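Local coordinates for uncharacterized protein (Streptococcus mutans, PDB 4R0J) that probably cleaves precursor CRISPR RNA as a Cas5-family endoribonuclease of the type I-C system in antiviral defence, at residues A[17-22]-A[73-78]; A[46-51]-A[59-64]. All coordinates share one frame; numbering follows the deposited sequence.

Contact 1 of 2, residues A[17-22]-A[73-78]; sequences GDRALF and ELHGVR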
loop_
_atom_site.group_PDB
_atom_site.type_symbol
_atom_site.label_atom_id
_atom_site.label_comp_id
_atom_site.label_asym_id
_atom_site.label_seq_id
_atom_site.Cartn_x
_atom_site.Cartn_y
_atom_site.Cartn_z
ATOM N N GLY A 17 7.991 10.014 3.264
ATOM C CA GLY A 17 9.082 9.473 4.057
ATOM C C GLY A 17 10.425 9.881 3.514
ATOM O O GLY A 17 10.594 10.019 2.301
ATOM N N ASP A 18 11.395 10.076 4.399
ATOM C CA ASP A 18 12.732 10.421 3.949
ATOM C C ASP A 18 13.426 9.208 3.337
ATOM O O ASP A 18 14.339 9.347 2.523
ATOM C CB ASP A 18 13.562 10.994 5.100
ATOM C CG ASP A 18 13.113 12.388 5.496
ATOM O OD1 ASP A 18 12.366 13.007 4.710
ATOM O OD2 ASP A 18 13.508 12.863 6.583
ATOM N N ARG A 19 12.985 8.025 3.745
ATOM C CA ARG A 19 13.631 6.787 3.362
ATOM C C ARG A 19 12.622 5.652 3.362
ATOM O O ARG A 19 11.690 5.626 4.177
ATOM C CB ARG A 19 14.775 6.490 4.341
ATOM C CG ARG A 19 15.502 5.185 4.119
ATOM C CD ARG A 19 16.656 5.047 5.107
ATOM N NE ARG A 19 17.624 6.131 4.959
ATOM C CZ ARG A 19 18.674 6.308 5.754
ATOM N NH1 ARG A 19 18.895 5.471 6.761
ATOM N NH2 ARG A 19 19.505 7.322 5.545
ATOM N N ALA A 20 12.793 4.706 2.446
ATOM C CA ALA A 20 11.917 3.546 2.423
ATOM C C ALA A 20 12.667 2.328 1.900
ATOM O O ALA A 20 13.697 2.460 1.229
ATOM C CB ALA A 20 10.655 3.828 1.576
ATOM N N LEU A 21 12.172 1.145 2.254
ATOM C CA LEU A 21 12.768 -0.109 1.808
ATOM C C LEU A 21 11.643 -1.100 1.538
ATOM O O LEU A 21 11.058 -1.666 2.465
ATOM C CB LEU A 21 13.720 -0.665 2.860
ATOM C CG LEU A 21 14.438 -1.980 2.545
ATOM C CD1 LEU A 21 15.272 -1.834 1.281
ATOM C CD2 LEU A 21 15.317 -2.422 3.715
ATOM N N PHE A 22 11.332 -1.298 0.268
ATOM C CA PHE A 22 10.250 -2.197 -0.127
ATOM C C PHE A 22 10.898 -3.415 -0.756
ATOM O O PHE A 22 11.660 -3.298 -1.714
ATOM C CB PHE A 22 9.301 -1.512 -1.111
ATOM C CG PHE A 22 8.665 -0.262 -0.564
ATOM C CD1 PHE A 22 7.984 -0.288 0.650
ATOM C CD2 PHE A 22 8.768 0.937 -1.253
ATOM C CE1 PHE A 22 7.396 0.860 1.167
ATOM C CE2 PHE A 22 8.193 2.094 -0.747
ATOM C CZ PHE A 22 7.500 2.054 0.465
ATOM N N GLU A 73 19.602 5.265 -2.498
ATOM C CA GLU A 73 20.897 5.569 -1.937
ATOM C C GLU A 73 21.399 4.321 -1.239
ATOM O O GLU A 73 20.614 3.572 -0.651
ATOM C CB GLU A 73 20.799 6.750 -0.975
ATOM C CG GLU A 73 19.800 6.560 0.149
ATOM C CD GLU A 73 19.872 7.685 1.155
ATOM O OE1 GLU A 73 19.893 8.858 0.724
ATOM O OE2 GLU A 73 19.933 7.397 2.369
ATOM N N LEU A 74 22.704 4.090 -1.329
ATOM C CA LEU A 74 23.308 2.883 -0.788
ATOM C C LEU A 74 23.732 3.079 0.656
ATOM O O LEU A 74 24.074 4.188 1.070
ATOM C CB LEU A 74 24.525 2.476 -1.620
ATOM C CG LEU A 74 24.401 1.269 -2.548
ATOM C CD1 LEU A 74 25.715 1.047 -3.288
ATOM C CD2 LEU A 74 24.026 0.026 -1.763
ATOM N N HIS A 75 23.696 1.990 1.416
ATOM C CA HIS A 75 24.222 1.966 2.771
ATOM C C HIS A 75 24.717 0.559 3.062
ATOM O O HIS A 75 24.018 -0.419 2.797
ATOM C CB HIS A 75 23.149 2.370 3.781
ATOM C CG HIS A 75 22.626 3.759 3.584
ATOM N ND1 HIS A 75 23.249 4.870 4.113
ATOM C CD2 HIS A 75 21.540 4.218 2.919
ATOM C CE1 HIS A 75 22.568 5.953 3.781
ATOM N NE2 HIS A 75 21.527 5.585 3.057
ATOM N N GLY A 76 25.929 0.455 3.590
ATOM C CA GLY A 76 26.508 -0.839 3.888
ATOM C C GLY A 76 28.014 -0.825 3.743
ATOM O O GLY A 76 28.639 0.235 3.778
ATOM N N VAL A 77 28.596 -2.008 3.573
ATOM C CA VAL A 77 30.046 -2.144 3.481
ATOM C C VAL A 77 30.476 -2.886 2.215
ATOM O O VAL A 77 29.681 -3.604 1.604
ATOM C CB VAL A 77 30.622 -2.855 4.724
ATOM C CG1 VAL A 77 30.525 -1.950 5.943
ATOM C CG2 VAL A 77 29.895 -4.168 4.968
ATOM N N ARG A 78 31.737 -2.702 1.830
ATOM C CA ARG A 78 32.286 -3.320 0.624
ATOM C C ARG A 78 33.769 -3.647 0.794
ATOM O O ARG A 78 34.572 -2.774 1.123
ATOM C CB ARG A 78 32.069 -2.409 -0.589
ATOM C CG ARG A 78 30.642 -2.434 -1.121
ATOM C CD ARG A 78 30.341 -1.275 -2.063
ATOM N NE ARG A 78 30.079 -0.021 -1.356
ATOM C CZ ARG A 78 29.070 0.167 -0.508
ATOM N NH1 ARG A 78 28.909 1.343 0.082
ATOM N NH2 ARG A 78 28.227 -0.821 -0.242
#

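Contact 2 of 2, residues A[46-51]-A[59-64]; sequences GIIDGI and NVITEV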
loop_
_atom_site.group_PDB
_atom_site.type_symbol
_atom_site.label_atom_id
_atom_site.label_comp_id
_atom_site.label_asym_id
_atom_site.label_seq_id
_atom_site.Cartn_x
_atom_site.Cartn_y
_atom_site.Cartn_z
ATOM N N GLY A 46 0.340 -2.738 4.550
ATOM C CA GLY A 46 0.883 -2.593 5.895
ATOM C C GLY A 46 0.723 -1.157 6.338
ATOM O O GLY A 46 0.428 -0.879 7.493
ATOM N N ILE A 47 0.915 -0.231 5.404
ATOM C CA ILE A 47 0.747 1.185 5.724
ATOM C C ILE A 47 -0.700 1.530 6.069
ATOM O O ILE A 47 -0.973 2.170 7.093
ATOM C CB ILE A 47 1.257 2.082 4.572
ATOM C CG1 ILE A 47 2.777 1.942 4.460
ATOM C CG2 ILE A 47 0.882 3.536 4.842
ATOM C CD1 ILE A 47 3.355 2.504 3.154
ATOM N N ILE A 48 -1.632 1.111 5.219
ATOM C CA ILE A 48 -3.039 1.419 5.428
ATOM C C ILE A 48 -3.572 0.740 6.687
ATOM O O ILE A 48 -4.339 1.346 7.448
ATOM C CB ILE A 48 -3.909 1.030 4.204
ATOM C CG1 ILE A 48 -3.499 1.838 2.968
ATOM C CG2 ILE A 48 -5.411 1.209 4.518
ATOM C CD1 ILE A 48 -3.385 3.334 3.202
ATOM N N ASP A 49 -3.194 -0.519 6.898
ATOM C CA ASP A 49 -3.611 -1.213 8.117
ATOM C C ASP A 49 -3.067 -0.487 9.353
ATOM O O ASP A 49 -3.680 -0.512 10.428
ATOM C CB ASP A 49 -3.137 -2.672 8.129
ATOM C CG ASP A 49 -3.907 -3.566 7.170
ATOM O OD1 ASP A 49 -4.973 -3.159 6.644
ATOM O OD2 ASP A 49 -3.437 -4.711 6.952
ATOM N N GLY A 50 -1.900 0.135 9.217
ATOM C CA GLY A 50 -1.326 0.899 10.319
ATOM C C GLY A 50 -2.138 2.141 10.655
ATOM O O GLY A 50 -2.155 2.607 11.794
ATOM N N ILE A 51 -2.826 2.688 9.655
ATOM C CA ILE A 51 -3.694 3.832 9.867
ATOM C C ILE A 51 -4.882 3.401 10.720
ATOM O O ILE A 51 -5.207 4.050 11.718
ATOM C CB ILE A 51 -4.198 4.404 8.509
ATOM C CG1 ILE A 51 -3.015 4.982 7.734
ATOM C CG2 ILE A 51 -5.301 5.443 8.731
ATOM C CD1 ILE A 51 -3.379 5.546 6.337
ATOM N N ASN A 59 -9.092 -3.882 4.465
ATOM C CA ASN A 59 -8.686 -2.743 3.657
ATOM C C ASN A 59 -8.264 -3.233 2.285
ATOM O O ASN A 59 -7.551 -4.231 2.170
ATOM C CB ASN A 59 -7.533 -1.998 4.314
ATOM C CG ASN A 59 -7.979 -1.190 5.500
ATOM O OD1 ASN A 59 -9.049 -0.587 5.481
ATOM N ND2 ASN A 59 -7.175 -1.192 6.550
ATOM N N VAL A 60 -8.726 -2.535 1.257
ATOM C CA VAL A 60 -8.471 -2.915 -0.127
ATOM C C VAL A 60 -7.832 -1.726 -0.812
ATOM O O VAL A 60 -8.462 -0.701 -1.006
ATOM C CB VAL A 60 -9.768 -3.311 -0.859
ATOM C CG1 VAL A 60 -9.467 -3.732 -2.300
ATOM C CG2 VAL A 60 -10.483 -4.437 -0.109
ATOM N N ILE A 61 -6.552 -1.864 -1.136
ATOM C CA ILE A 61 -5.808 -0.798 -1.798
ATOM C C ILE A 61 -6.020 -0.977 -3.289
ATOM O O ILE A 61 -5.734 -2.041 -3.837
ATOM C CB ILE A 61 -4.308 -0.894 -1.456
ATOM C CG1 ILE A 61 -4.050 -0.495 0.006
ATOM C CG2 ILE A 61 -3.491 0.000 -2.374
ATOM C CD1 ILE A 61 -4.569 -1.469 1.039
ATOM N N THR A 62 -6.553 0.047 -3.945
ATOM C CA THR A 62 -6.834 -0.069 -5.379
ATOM C C THR A 62 -5.849 0.655 -6.306
ATOM O O THR A 62 -5.668 0.225 -7.447
ATOM C CB THR A 62 -8.282 0.345 -5.726
ATOM O OG1 THR A 62 -8.483 1.727 -5.408
ATOM C CG2 THR A 62 -9.280 -0.511 -4.944
ATOM N N GLU A 63 -5.247 1.750 -5.845
ATOM C CA GLU A 63 -4.312 2.517 -6.694
ATOM C C GLU A 63 -3.327 3.312 -5.843
ATOM O O GLU A 63 -3.659 3.748 -4.740
ATOM C CB GLU A 63 -5.070 3.470 -7.633
ATOM C CG GLU A 63 -4.235 4.061 -8.783
ATOM C CD GLU A 63 -5.040 4.982 -9.691
ATOM O OE1 GLU A 63 -5.637 5.956 -9.185
ATOM O OE2 GLU A 63 -5.077 4.729 -10.915
ATOM N N VAL A 64 -2.112 3.491 -6.347
ATOM C CA VAL A 64 -1.163 4.385 -5.704
ATOM C C VAL A 64 -0.568 5.313 -6.762
ATOM O O VAL A 64 -0.372 4.911 -7.910
ATOM C CB VAL A 64 -0.030 3.630 -4.952
ATOM C CG1 VAL A 64 0.818 2.782 -5.908
ATOM C CG2 VAL A 64 0.856 4.610 -4.188
HETATM O O HOH W 1 -7.106 -5.070 6.155
#

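Contact 1 of 2, residues A[17-22]-A[73-78]
Arg19 reaches Glu73 and His75 across a small three-stranded antiparallel sheet of this Cas5-family protein. Strands 19-20 and 72-75 are its two outer strands, with strand 91-95 between them. The backbones therefore stay apart, with Arg19 CA and Glu73 CA 9.1 Å from each other, and the side chains close the gap. The Arg19 chain starts extended, with CG anti to the backbone N (chi1 177°), and then bends at chi3 (-60°). The Arg19 and Glu73 side chains cross at about a right angle. NH2 of Arg19 forms a salt bridge with OE2 of Glu73 at 3.2 Å, but the hydrogen bond in it is weak and bent, 123° at the hydrogen. The NE2 atom of His75 lies over one face of the guanidinium near its rim, 3.6 Å from Arg19 NH2. Tyr93 of the central strand adds a cation-pi contact to Arg19, and its ring also meets the His75 ring. OE2 of Glu73 serves two partners, the arginine and the histidine of its own strand. His75 NE2 donates to Glu73 OE2 at 2.5 Å, a doubtfully short distance; the oxygen lies almost in the imidazole plane, but the donor stands above the carboxylate plane.

Contact 2 of 2, residues A[46-51]-A[59-64]
Helix 46-51 packs on strand 59-64 with the short axes 9.0 Å apart at closest approach and their N-to-C directions 134° apart. The backbones come nearest at Asp49 and Asn59, and a polar link forms there. Asn59 ND2 donates to Asp49 OD1 at 3.0 Å, with an N-H...O angle of 162°. The carboxylate oxygen lies close to the amide plane and accepts through its anti lone pair, on the side away from OD2. The two side chains run past one another in opposing senses, and the carboxylate and amide planes are 35° apart. A water ties the same pair together a second time. It donates to Asp49 OD1 and accepts from Asn59 N, at 2.9 Å from each. One carboxylate oxygen is thereby held by two donors. Asn59 ND2 also bonds to Tyr52 O, just past the helix segment, and the two bonds help fix the amide rotation.

Beside this link lies an apolar contact. Ile48 CG2 sits anti to its backbone N and packs against the Asn59 amide, 3.6 Å from ND2. Its other branch turns to Ile61: Ile48 CG1 meets Ile61 CG1 at 3.8 Å. Ile61 CD1 also lies alongside Ile48 CG1 and CB.

Farther along the strand, Thr62 and Glu63 form a classic beta bulge opposite Lys102. Ile48 and Asn59 also touch strand 97-107 at Phe103 and Phe105, while Ile61 packs on Phe205 of strand 202-215. Asn59 touches Met127 of helix 120-132, and Ile51 packs on Met127 and Ile131 there, so helix 46-51 contacts both that helix and the large sheet.

In the fold
The centres of the two contacts lie about 23 Å apart. Their nearest atoms are about 5 Å from each other and do not touch. Both segments of contact 2 fall between the two segments of contact 1 in sequence: strand 19-20 leads to helix 41-51, and strand 57-66 to strand 72-75. Contact 2 is buried, about 5 Å from the centre of the chain, where the helix packs on the large antiparallel sheet. Contact 1 is a surface contact on the small sheet, about 19 Å from that centre. Both lie in the Cas5 family region. Asp18 turns the chain from strand 11-17 of the large sheet into strand 19-20, so the small peripheral sheet continues directly from the core.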